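Local atomic coordinates of HTH-type transcriptional regulator LysG (Mycobacterium tuberculosis, PDB entry 3ISP), a protein that probably activates expression of the exporter LysE and represses its own gene, acting as a DNA-binding LysR-type transcriptional regulator. Residues Gly161-Leu166 with Val264-Gln269. Residues are numbered along the deposited sequence; the frame is centred on the assembly and turned at random.
Sequences GEMRYL and VPLYWQ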
ATOM      1  N   GLY A 161      31.041  -3.515  -8.499  1.00 49.49           N
ATOM      2  CA  GLY A 161      31.852  -2.517  -7.828  1.00 49.07           C
ATOM      3  C   GLY A 161      30.997  -1.665  -6.901  1.00 48.49           C
ATOM      4  O   GLY A 161      29.838  -1.956  -6.666  1.00 47.82           O
ATOM      5  N   GLU A 162      31.564  -0.598  -6.362  1.00 56.04           N
ATOM      6  CA  GLU A 162      30.768   0.341  -5.572  1.00 56.14           C
ATOM      7  C   GLU A 162      30.755   1.737  -6.196  1.00 50.77           C
ATOM      8  O   GLU A 162      31.737   2.157  -6.824  1.00 48.46           O
ATOM      9  CB  GLU A 162      31.282   0.398  -4.137  1.00 54.75           C
ATOM     10  CG  GLU A 162      31.342  -0.951  -3.474  1.00 56.06           C
ATOM     11  CD  GLU A 162      31.907  -0.876  -2.072  1.00 68.46           C
ATOM     12  OE1 GLU A 162      32.510   0.176  -1.729  1.00 59.16           O
ATOM     13  OE2 GLU A 162      31.749  -1.874  -1.324  1.00 72.51           O
ATOM     14  N   MET A 163      29.627   2.428  -6.043  1.00 53.32           N
ATOM     15  CA  MET A 163      29.472   3.815  -6.505  1.00 57.74           C
ATOM     16  C   MET A 163      29.695   4.725  -5.302  1.00 49.93           C
ATOM     17  O   MET A 163      29.147   4.473  -4.233  1.00 52.90           O
ATOM     18  CB  MET A 163      28.069   4.024  -7.113  1.00 51.31           C
ATOM     19  CG  MET A 163      27.682   5.472  -7.440  1.00 48.98           C
ATOM     20  SD  MET A 163      26.244   5.620  -8.533  1.00 39.43           S
ATOM     21  CE  MET A 163      25.174   4.425  -7.773  1.00 52.26           C
ATOM     22  N   ARG A 164      30.524   5.751  -5.445  1.00 45.29           N
ATOM     23  CA  ARG A 164      30.719   6.672  -4.325  1.00 52.26           C
ATOM     24  C   ARG A 164      29.791   7.885  -4.388  1.00 55.77           C
ATOM     25  O   ARG A 164      29.589   8.472  -5.454  1.00 54.56           O
ATOM     26  CB  ARG A 164      32.166   7.145  -4.216  1.00 52.83           C
ATOM     27  CG  ARG A 164      32.353   8.139  -3.091  1.00 55.19           C
ATOM     28  CD  ARG A 164      33.787   8.199  -2.612  1.00 59.30           C
ATOM     29  NE  ARG A 164      34.266   6.898  -2.179  1.00 63.76           N
ATOM     30  CZ  ARG A 164      35.542   6.537  -2.185  1.00 61.37           C
ATOM     31  NH1 ARG A 164      36.466   7.381  -2.606  1.00 57.14           N
ATOM     32  NH2 ARG A 164      35.890   5.323  -1.784  1.00 59.41           N
ATOM     33  N   TYR A 165      29.238   8.257  -3.238  1.00 54.04           N
ATOM     34  CA  TYR A 165      28.342   9.406  -3.138  1.00 54.94           C
ATOM     35  C   TYR A 165      28.928  10.521  -2.266  1.00 55.64           C
ATOM     36  O   TYR A 165      29.196  10.304  -1.082  1.00 58.74           O
ATOM     37  CB  TYR A 165      26.995   8.972  -2.561  1.00 57.00           C
ATOM     38  CG  TYR A 165      26.115   8.236  -3.538  1.00 57.29           C
ATOM     39  CD1 TYR A 165      25.208   8.920  -4.325  1.00 51.21           C
ATOM     40  CD2 TYR A 165      26.179   6.854  -3.658  1.00 55.76           C
ATOM     41  CE1 TYR A 165      24.399   8.261  -5.213  1.00 53.86           C
ATOM     42  CE2 TYR A 165      25.374   6.185  -4.551  1.00 53.43           C
ATOM     43  CZ  TYR A 165      24.487   6.892  -5.328  1.00 54.95           C
ATOM     44  OH  TYR A 165      23.679   6.237  -6.230  1.00 59.42           O
ATOM     45  N   LEU A 166      29.107  11.708  -2.851  1.00 54.74           N
ATOM     46  CA  LEU A 166      29.632  12.882  -2.136  1.00 53.49           C
ATOM     47  C   LEU A 166      28.494  13.783  -1.709  1.00 53.17           C
ATOM     48  O   LEU A 166      27.622  14.082  -2.513  1.00 55.61           O
ATOM     49  CB  LEU A 166      30.569  13.674  -3.043  1.00 45.21           C
ATOM     50  CG  LEU A 166      31.635  12.783  -3.672  1.00 53.46           C
ATOM     51  CD1 LEU A 166      32.538  13.531  -4.639  1.00 46.43           C
ATOM     52  CD2 LEU A 166      32.441  12.151  -2.558  1.00 56.54           C
ATOM     53  N   VAL A 264      28.345   2.621  -2.041  1.00 53.55           N
ATOM     54  CA  VAL A 264      27.189   1.757  -2.194  1.00 53.70           C
ATOM     55  C   VAL A 264      27.549   0.676  -3.187  1.00 50.02           C
ATOM     56  O   VAL A 264      27.791   0.961  -4.352  1.00 52.50           O
ATOM     57  CB  VAL A 264      25.966   2.549  -2.703  1.00 52.78           C
ATOM     58  CG1 VAL A 264      24.672   1.815  -2.381  1.00 47.27           C
ATOM     59  CG2 VAL A 264      25.949   3.927  -2.076  1.00 50.97           C
ATOM     60  N   PRO A 265      27.632  -0.571  -2.719  1.00 54.92           N
ATOM     61  CA  PRO A 265      27.866  -1.687  -3.636  1.00 50.82           C
ATOM     62  C   PRO A 265      26.737  -1.785  -4.648  1.00 50.49           C
ATOM     63  O   PRO A 265      25.567  -1.739  -4.266  1.00 53.24           O
ATOM     64  CB  PRO A 265      27.819  -2.906  -2.713  1.00 50.45           C
ATOM     65  CG  PRO A 265      28.136  -2.396  -1.375  1.00 49.77           C
ATOM     66  CD  PRO A 265      27.575  -1.010  -1.315  1.00 55.32           C
ATOM     67  N   LEU A 266      27.088  -1.897  -5.921  1.00 48.50           N
ATOM     68  CA  LEU A 266      26.131  -2.269  -6.950  1.00 47.25           C
ATOM     69  C   LEU A 266      26.299  -3.747  -7.338  1.00 51.22           C
ATOM     70  O   LEU A 266      27.356  -4.348  -7.097  1.00 50.02           O
ATOM     71  CB  LEU A 266      26.310  -1.394  -8.173  1.00 45.09           C
ATOM     72  CG  LEU A 266      25.962   0.082  -7.974  1.00 46.90           C
ATOM     73  CD1 LEU A 266      26.274   0.851  -9.239  1.00 45.88           C
ATOM     74  CD2 LEU A 266      24.511   0.247  -7.590  1.00 43.57           C
ATOM     75  N   TYR A 267      25.249  -4.316  -7.927  1.00 46.66           N
ATOM     76  CA  TYR A 267      25.252  -5.682  -8.430  1.00 44.63           C
ATOM     77  C   TYR A 267      24.531  -5.772  -9.771  1.00 44.77           C
ATOM     78  O   TYR A 267      23.568  -5.061 -10.004  1.00 48.26           O
ATOM     79  CB  TYR A 267      24.574  -6.597  -7.417  1.00 44.26           C
ATOM     80  CG  TYR A 267      25.225  -6.530  -6.066  1.00 47.51           C
ATOM     81  CD1 TYR A 267      26.242  -7.412  -5.722  1.00 47.12           C
ATOM     82  CD2 TYR A 267      24.847  -5.570  -5.145  1.00 48.81           C
ATOM     83  CE1 TYR A 267      26.857  -7.349  -4.500  1.00 49.16           C
ATOM     84  CE2 TYR A 267      25.453  -5.500  -3.909  1.00 53.60           C
ATOM     85  CZ  TYR A 267      26.465  -6.393  -3.592  1.00 55.84           C
ATOM     86  OH  TYR A 267      27.087  -6.319  -2.366  1.00 57.26           O
ATOM     87  N   TRP A 268      24.994  -6.637 -10.660  1.00 44.19           N
ATOM     88  CA  TRP A 268      24.213  -6.955 -11.841  1.00 44.27           C
ATOM     89  C   TRP A 268      23.546  -8.314 -11.638  1.00 48.95           C
ATOM     90  O   TRP A 268      24.214  -9.346 -11.640  1.00 48.60           O
ATOM     91  CB  TRP A 268      25.084  -6.928 -13.100  1.00 44.07           C
ATOM     92  CG  TRP A 268      24.493  -7.621 -14.311  1.00 49.00           C
ATOM     93  CD1 TRP A 268      24.791  -8.876 -14.755  1.00 56.42           C
ATOM     94  CD2 TRP A 268      23.516  -7.101 -15.229  1.00 49.62           C
ATOM     95  NE1 TRP A 268      24.060  -9.172 -15.880  1.00 55.40           N
ATOM     96  CE2 TRP A 268      23.277  -8.094 -16.193  1.00 48.70           C
ATOM     97  CE3 TRP A 268      22.830  -5.891 -15.332  1.00 48.58           C
ATOM     98  CZ2 TRP A 268      22.378  -7.914 -17.239  1.00 50.57           C
ATOM     99  CZ3 TRP A 268      21.943  -5.716 -16.373  1.00 46.21           C
ATOM    100  CH2 TRP A 268      21.719  -6.718 -17.307  1.00 48.54           C
ATOM    101  N   GLN A 269      22.231  -8.301 -11.422  1.00 47.91           N
ATOM    102  CA  GLN A 269      21.436  -9.522 -11.326  1.00 51.07           C
ATOM    103  C   GLN A 269      20.748  -9.848 -12.655  1.00 56.71           C
ATOM    104  O   GLN A 269      20.092  -8.985 -13.241  1.00 55.79           O
ATOM    105  CB  GLN A 269      20.393  -9.407 -10.210  1.00 42.50           C
ATOM    106  CG  GLN A 269      21.019  -9.318  -8.846  1.00 47.94           C
ATOM    107  CD  GLN A 269      20.125  -9.808  -7.723  1.00 54.16           C
ATOM    108  OE1 GLN A 269      19.428 -10.813  -7.853  1.00 58.50           O
ATOM    109  NE2 GLN A 269      20.179  -9.120  -6.594  1.00 53.78           N
TER
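M163 and V264 join the two antiparallel strands through a pair of backbone hydrogen bonds, M163 N to V264 O (2.9 Å) and V264 N to M163 O (3.0 Å). A third bond runs from L266 N to G161 O (2.8 Å). Between them, E162 and P265 form a non-hydrogen-bonded pair, with their CA atoms 4.0 Å apart.

The close side-chain packing is on the face of M163, V264 and L266. V264 CG2 lies anti to its carbonyl carbon and reaches the CD2–CE2 side of the Y165 ring obliquely. M163 and L266 are buried on the same face. Y165 OH is hydrogen-bonded to D104, and the loop residues W109 and L292 touch L266.

The other face is looser and partly exposed. There E162 runs alongside the P265 ring, pointing the same way. E162 CG comes 3.6 Å from P265 CA, and E162 OE2 makes a weak hydrogen bond to Q296 N.

The N-to-C directions of the two short segments differ by 136°, well short of straight antiparallel. The two long strands 155-169 and 255-271 are neighbours in the mixed sheet of the LysR substrate-binding domain, a periplasmic-binding-protein-like fold in which two such strands typically link the two subdomains.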